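Putative lipoprotein (Bacteroides fragilis, PDB 3QNK) is a SusD-like lipoprotein of the outer membrane that probably binds glycans at the cell surface for uptake through a partner transporter. Local coordinates at residues N397-R402 with R412-M417; E451-D456 with W460-E465. All coordinates share one frame; numbering follows the deposited sequence.

Both contacts lie in the C-terminal part of the SusD fold. Interaction 1 is a buried, wholly apolar seam between two successive helices, 391-405 and 408-420, closed by alanine and valine carbons with no hydrogen bond across it. Interaction 2 joins the start of helix 453-460 to its own end and to the turn that follows; it is only partly buried and mixes a backbone hydrogen bond, a CH-pi contact and charged groups. The centres of interaction 1 and interaction 2 lie about 19 Å apart. The two nevertheless touch: Trp-460 NE1 of interaction 2 probably donates a hydrogen bond to Glu-400 OE2, on the helix that supplies Ala-399 to interaction 1.

Interaction 1 (N397-R402 with R412-M417)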
# COMPACT_ATOMS: atom_id res chain seq x y z
N ASN B 397 -6.37 -8.14 -32.68
CA ASN B 397 -7.16 -6.92 -32.49
C ASN B 397 -7.73 -6.48 -33.83
O ASN B 397 -8.89 -6.09 -33.91
CB ASN B 397 -6.30 -5.80 -31.89
CG ASN B 397 -5.82 -6.05 -30.48
OD1 ASN B 397 -6.20 -7.02 -29.82
ND2 ASN B 397 -4.99 -5.16 -29.97
N ASP B 398 -6.92 -6.59 -34.89
CA ASP B 398 -7.30 -6.26 -36.26
C ASP B 398 -8.40 -7.23 -36.74
O ASP B 398 -9.41 -6.77 -37.27
CB ASP B 398 -6.05 -6.32 -37.18
CG ASP B 398 -6.14 -5.55 -38.50
OD1 ASP B 398 -6.98 -4.63 -38.60
OD2 ASP B 398 -5.32 -5.84 -39.41
N ALA B 399 -8.20 -8.57 -36.52
CA ALA B 399 -9.18 -9.59 -36.92
C ALA B 399 -10.54 -9.33 -36.27
O ALA B 399 -11.57 -9.33 -36.96
CB ALA B 399 -8.67 -10.97 -36.54
N GLU B 400 -10.52 -8.98 -34.98
CA GLU B 400 -11.69 -8.70 -34.19
C GLU B 400 -12.44 -7.46 -34.71
O GLU B 400 -13.66 -7.55 -34.92
CB GLU B 400 -11.31 -8.55 -32.72
CG GLU B 400 -12.52 -8.63 -31.82
CD GLU B 400 -12.32 -8.84 -30.33
OE1 GLU B 400 -11.25 -9.36 -29.93
OE2 GLU B 400 -13.30 -8.59 -29.59
N ALA B 401 -11.73 -6.33 -34.91
CA ALA B 401 -12.32 -5.08 -35.40
C ALA B 401 -12.79 -5.22 -36.83
O ALA B 401 -13.86 -4.70 -37.16
CB ALA B 401 -11.32 -3.95 -35.30
N ARG B 402 -12.04 -5.94 -37.67
CA ARG B 402 -12.41 -6.15 -39.07
C ARG B 402 -13.70 -6.91 -39.18
O ARG B 402 -14.56 -6.50 -39.95
CB ARG B 402 -11.34 -6.87 -39.86
CG ARG B 402 -10.32 -5.90 -40.34
CD ARG B 402 -9.04 -6.56 -40.76
NE ARG B 402 -8.04 -5.52 -40.95
CZ ARG B 402 -7.82 -4.89 -42.09
NH1 ARG B 402 -8.49 -5.24 -43.19
NH2 ARG B 402 -6.92 -3.91 -42.16
N ARG B 412 -10.33 -12.89 -41.53
CA ARG B 412 -9.86 -14.24 -41.80
C ARG B 412 -8.37 -14.19 -42.11
O ARG B 412 -7.58 -14.88 -41.46
CB ARG B 412 -10.66 -14.85 -42.96
CG ARG B 412 -11.00 -16.32 -42.73
CD ARG B 412 -11.72 -17.02 -43.90
NE ARG B 412 -11.25 -16.56 -45.20
CZ ARG B 412 -10.20 -17.06 -45.85
NH1 ARG B 412 -9.53 -18.11 -45.36
NH2 ARG B 412 -9.82 -16.55 -47.02
N LYS B 413 -7.96 -13.29 -43.01
CA LYS B 413 -6.54 -13.15 -43.37
C LYS B 413 -5.69 -12.85 -42.13
O LYS B 413 -4.66 -13.50 -41.95
CB LYS B 413 -6.33 -12.08 -44.45
N ALA B 414 -6.15 -11.92 -41.24
CA ALA B 414 -5.45 -11.51 -40.02
C ALA B 414 -5.34 -12.65 -38.97
O ALA B 414 -4.25 -12.89 -38.46
CB ALA B 414 -6.14 -10.30 -39.41
N VAL B 415 -6.44 -13.36 -38.65
CA VAL B 415 -6.39 -14.43 -37.65
C VAL B 415 -5.55 -15.63 -38.17
O VAL B 415 -4.88 -16.31 -37.39
CB VAL B 415 -7.81 -14.85 -37.16
CG1 VAL B 415 -8.63 -15.56 -38.24
CG2 VAL B 415 -7.74 -15.71 -35.90
N ASN B 416 -5.56 -15.87 -39.50
CA ASN B 416 -4.81 -16.98 -40.09
C ASN B 416 -3.29 -16.72 -40.03
O ASN B 416 -2.54 -17.67 -40.13
CB ASN B 416 -5.29 -17.29 -41.50
CG ASN B 416 -6.61 -18.05 -41.51
OD1 ASN B 416 -6.98 -18.71 -40.53
ND2 ASN B 416 -7.37 -17.97 -42.60
N MSE B 417 -2.86 -15.49 -39.76
CA MSE B 417 -1.43 -15.19 -39.56
C MSE B 417 -0.95 -15.85 -38.26
O MSE B 417 0.14 -16.42 -38.22
CB MSE B 417 -1.21 -13.68 -39.50
CG MSE B 417 -1.35 -13.02 -40.84
SE MSE B 417 0.09 -13.50 -42.06
CE MSE B 417 1.66 -12.91 -41.04
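Ala-399 and Ala-414 point their methyl groups at each other across the interface, CB to CB at 3.9 Å, and this pair marks the nearest approach of the two backbones. Their CA atoms are 5.2 Å apart, a close approach in keeping with the small alanine side chains on both helices. The Ala-399 methyl also reaches past its partner to the next residue, lying 3.9 Å from Val-415 N and 4.0 Å from Val-415 CB, while the Ala-414 methyl in turn comes up against Ala-399 N. Each methyl therefore rests partly on the backbone of the opposing helix. Val-415 flanks the contact: its CB does the touching, and its side chain also packs on Leu-396 of the first helix and on Leu-427.

Asp-398 and Arg-402 border this apolar seam. Asp-398 has its carboxylate swung anti to the backbone N (chi1 -159°), and one turn later the extended side chain of Arg-402 reaches alongside it, NE giving OD1 a salt-bridged hydrogen bond of 2.7 Å at 161°. The acid oxygen lies in the guanidinium plane, but the N-H reaches it from above the carboxylate plane. Tyr-209 hydrogen-bonds the other oxygen, OD2, and Asp-407 forms a second salt bridge with Arg-402, through NH1.

Helices 391-405 and 408-420 form a helical hairpin, in keeping with the alpha-alpha superhelix and TPR-like architecture of SusD proteins; helix 198-209 packs against Asp-398, Ala-401 and Arg-402 of the first helix. With no hydrogen bond or salt bridge linking the two segments, their association rests on van der Waals contact of methyl groups with each other and with the opposing backbone. The carboxylate of buried Asp-398 is probably compensated by Arg-402 of its own helix, with Tyr-209 on OD2, and not from across the seam.

Interaction 2 (E451-D456 with W460-E465); sequences EQRFYD and WKIGPE
The indole of Trp-460 folds back over Asp-456, whose CB sits above one face of the six-membered ring, 3.8 Å from its centroid and 18° off the normal. The dense part of the interface is this CH-pi contact together with the Asp-456 carbonyl O, which lies against Trp-460 CB, CG and CD2. The two side chains run side by side in the same direction, and the carboxylate stacks on the indole with its plane turned 22° from that of the ring. In the last turn of the helix, Trp-460 N donates a hydrogen bond of 2.8 Å to Asp-456 O. Arg-459 takes up Asp-456 OD1 in a salt bridge, and Arg-440 makes a cation-pi contact with the indole.

Helix 453-460 ends here in a Schellman motif: Lys-461, with positive phi, is the C-prime residue, and Ile-462 N returns to Val-457 O. Ile-462 then serves as the N-cap residue of helix 463-466, so the chain passes from one helix to the next through a very short turn.

Packing is looser toward Arg-453. Its chain, bent at chi2 (54°), brings NH1 to the indole edge, 3.8 Å from Trp-460 CZ3, with the guanidinium nearly perpendicular to the ring; NH2 approaches Ile-462 CD1 at 4.1 Å. The charge of Arg-453 is paired with Asp-44. On the solvent side, the side chain of exposed Lys-461 leaves the contact and meets Tyr-496.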
# COMPACT_ATOMS: atom_id res chain seq x y z
N GLU B 451 -2.65 -12.39 -18.81
CA GLU B 451 -3.53 -11.44 -18.12
C GLU B 451 -4.57 -10.79 -19.06
O GLU B 451 -4.88 -9.60 -18.89
CB GLU B 451 -2.70 -10.36 -17.37
CG GLU B 451 -3.29 -10.03 -16.00
CD GLU B 451 -2.67 -8.90 -15.19
OE1 GLU B 451 -1.41 -8.78 -15.17
OE2 GLU B 451 -3.45 -8.18 -14.51
N GLN B 452 -5.16 -11.56 -20.00
CA GLN B 452 -6.16 -10.99 -20.90
C GLN B 452 -7.53 -11.63 -20.79
O GLN B 452 -8.52 -10.95 -20.97
CB GLN B 452 -5.69 -11.10 -22.36
CG GLN B 452 -4.66 -10.06 -22.78
CD GLN B 452 -4.96 -9.54 -24.16
OE1 GLN B 452 -6.10 -9.15 -24.51
NE2 GLN B 452 -3.89 -9.42 -24.91
N ARG B 453 -7.59 -12.93 -20.51
CA ARG B 453 -8.82 -13.71 -20.46
C ARG B 453 -9.91 -13.06 -19.63
O ARG B 453 -11.08 -13.03 -20.04
CB ARG B 453 -8.55 -15.13 -19.94
CG ARG B 453 -9.75 -16.08 -19.99
CD ARG B 453 -10.33 -16.13 -21.37
NE ARG B 453 -11.46 -17.03 -21.43
CZ ARG B 453 -12.12 -17.30 -22.54
NH1 ARG B 453 -11.78 -16.72 -23.69
NH2 ARG B 453 -13.13 -18.16 -22.52
N PHE B 454 -9.55 -12.54 -18.47
CA PHE B 454 -10.51 -11.96 -17.56
C PHE B 454 -11.19 -10.75 -18.23
O PHE B 454 -12.40 -10.60 -18.12
CB PHE B 454 -9.77 -11.59 -16.25
CG PHE B 454 -10.59 -10.81 -15.27
CD1 PHE B 454 -10.84 -9.45 -15.47
CD2 PHE B 454 -11.15 -11.43 -14.17
CE1 PHE B 454 -11.65 -8.75 -14.59
CE2 PHE B 454 -12.01 -10.75 -13.33
CZ PHE B 454 -12.26 -9.42 -13.54
N TYR B 455 -10.42 -9.91 -18.94
CA TYR B 455 -10.93 -8.72 -19.62
C TYR B 455 -11.59 -9.09 -20.94
O TYR B 455 -12.49 -8.37 -21.38
CB TYR B 455 -9.81 -7.70 -19.80
CG TYR B 455 -9.14 -7.35 -18.49
CD1 TYR B 455 -9.77 -6.54 -17.54
CD2 TYR B 455 -7.87 -7.85 -18.18
CE1 TYR B 455 -9.18 -6.26 -16.31
CE2 TYR B 455 -7.26 -7.56 -16.97
CZ TYR B 455 -7.91 -6.77 -16.03
OH TYR B 455 -7.26 -6.48 -14.87
N ASP B 456 -11.21 -10.22 -21.54
CA ASP B 456 -11.87 -10.69 -22.75
C ASP B 456 -13.32 -11.17 -22.40
O ASP B 456 -14.28 -10.74 -23.04
CB ASP B 456 -11.05 -11.79 -23.41
CG ASP B 456 -9.81 -11.30 -24.15
OD1 ASP B 456 -9.72 -10.07 -24.44
OD2 ASP B 456 -8.94 -12.14 -24.48
N TRP B 460 -16.42 -9.11 -23.88
CA TRP B 460 -17.29 -9.92 -24.72
C TRP B 460 -18.59 -10.23 -24.02
O TRP B 460 -19.53 -10.71 -24.67
CB TRP B 460 -16.62 -11.24 -25.10
CG TRP B 460 -15.44 -11.07 -26.01
CD1 TRP B 460 -15.23 -10.07 -26.90
CD2 TRP B 460 -14.34 -11.97 -26.13
NE1 TRP B 460 -14.04 -10.27 -27.56
CE2 TRP B 460 -13.48 -11.44 -27.11
CE3 TRP B 460 -13.99 -13.18 -25.50
CZ2 TRP B 460 -12.28 -12.05 -27.47
CZ3 TRP B 460 -12.81 -13.80 -25.85
CH2 TRP B 460 -11.97 -13.24 -26.84
N LYS B 461 -18.65 -9.99 -22.69
CA LYS B 461 -19.81 -10.24 -21.86
C LYS B 461 -20.22 -11.74 -21.95
O LYS B 461 -21.32 -12.04 -22.37
CB LYS B 461 -20.99 -9.27 -22.16
CG LYS B 461 -20.68 -7.85 -21.74
CD LYS B 461 -21.94 -7.01 -21.52
CE LYS B 461 -21.70 -5.54 -21.15
NZ LYS B 461 -20.87 -5.34 -19.91
N ILE B 462 -19.28 -12.65 -21.59
CA ILE B 462 -19.48 -14.11 -21.61
C ILE B 462 -19.20 -14.75 -20.21
O ILE B 462 -18.82 -15.93 -20.11
CB ILE B 462 -18.66 -14.81 -22.72
CG1 ILE B 462 -17.15 -14.60 -22.57
CG2 ILE B 462 -19.17 -14.41 -24.11
CD1 ILE B 462 -16.27 -15.60 -23.28
N GLY B 463 -19.45 -13.96 -19.15
CA GLY B 463 -19.28 -14.38 -17.77
C GLY B 463 -20.13 -15.58 -17.37
O GLY B 463 -19.60 -16.55 -16.79
N PRO B 464 -21.45 -15.58 -17.70
CA PRO B 464 -22.29 -16.75 -17.33
C PRO B 464 -21.81 -18.07 -17.92
O PRO B 464 -21.90 -19.10 -17.27
CB PRO B 464 -23.65 -16.37 -17.90
CG PRO B 464 -23.62 -14.88 -18.03
CD PRO B 464 -22.25 -14.53 -18.37
N GLU B 465 -21.29 -18.04 -19.13
CA GLU B 465 -20.79 -19.17 -19.89
C GLU B 465 -19.45 -19.69 -19.36
O GLU B 465 -19.15 -20.88 -19.50
CB GLU B 465 -20.59 -18.75 -21.38
CG GLU B 465 -21.84 -18.36 -22.16
CD GLU B 465 -22.24 -16.90 -22.26
OE1 GLU B 465 -22.25 -16.21 -21.22
OE2 GLU B 465 -22.63 -16.48 -23.37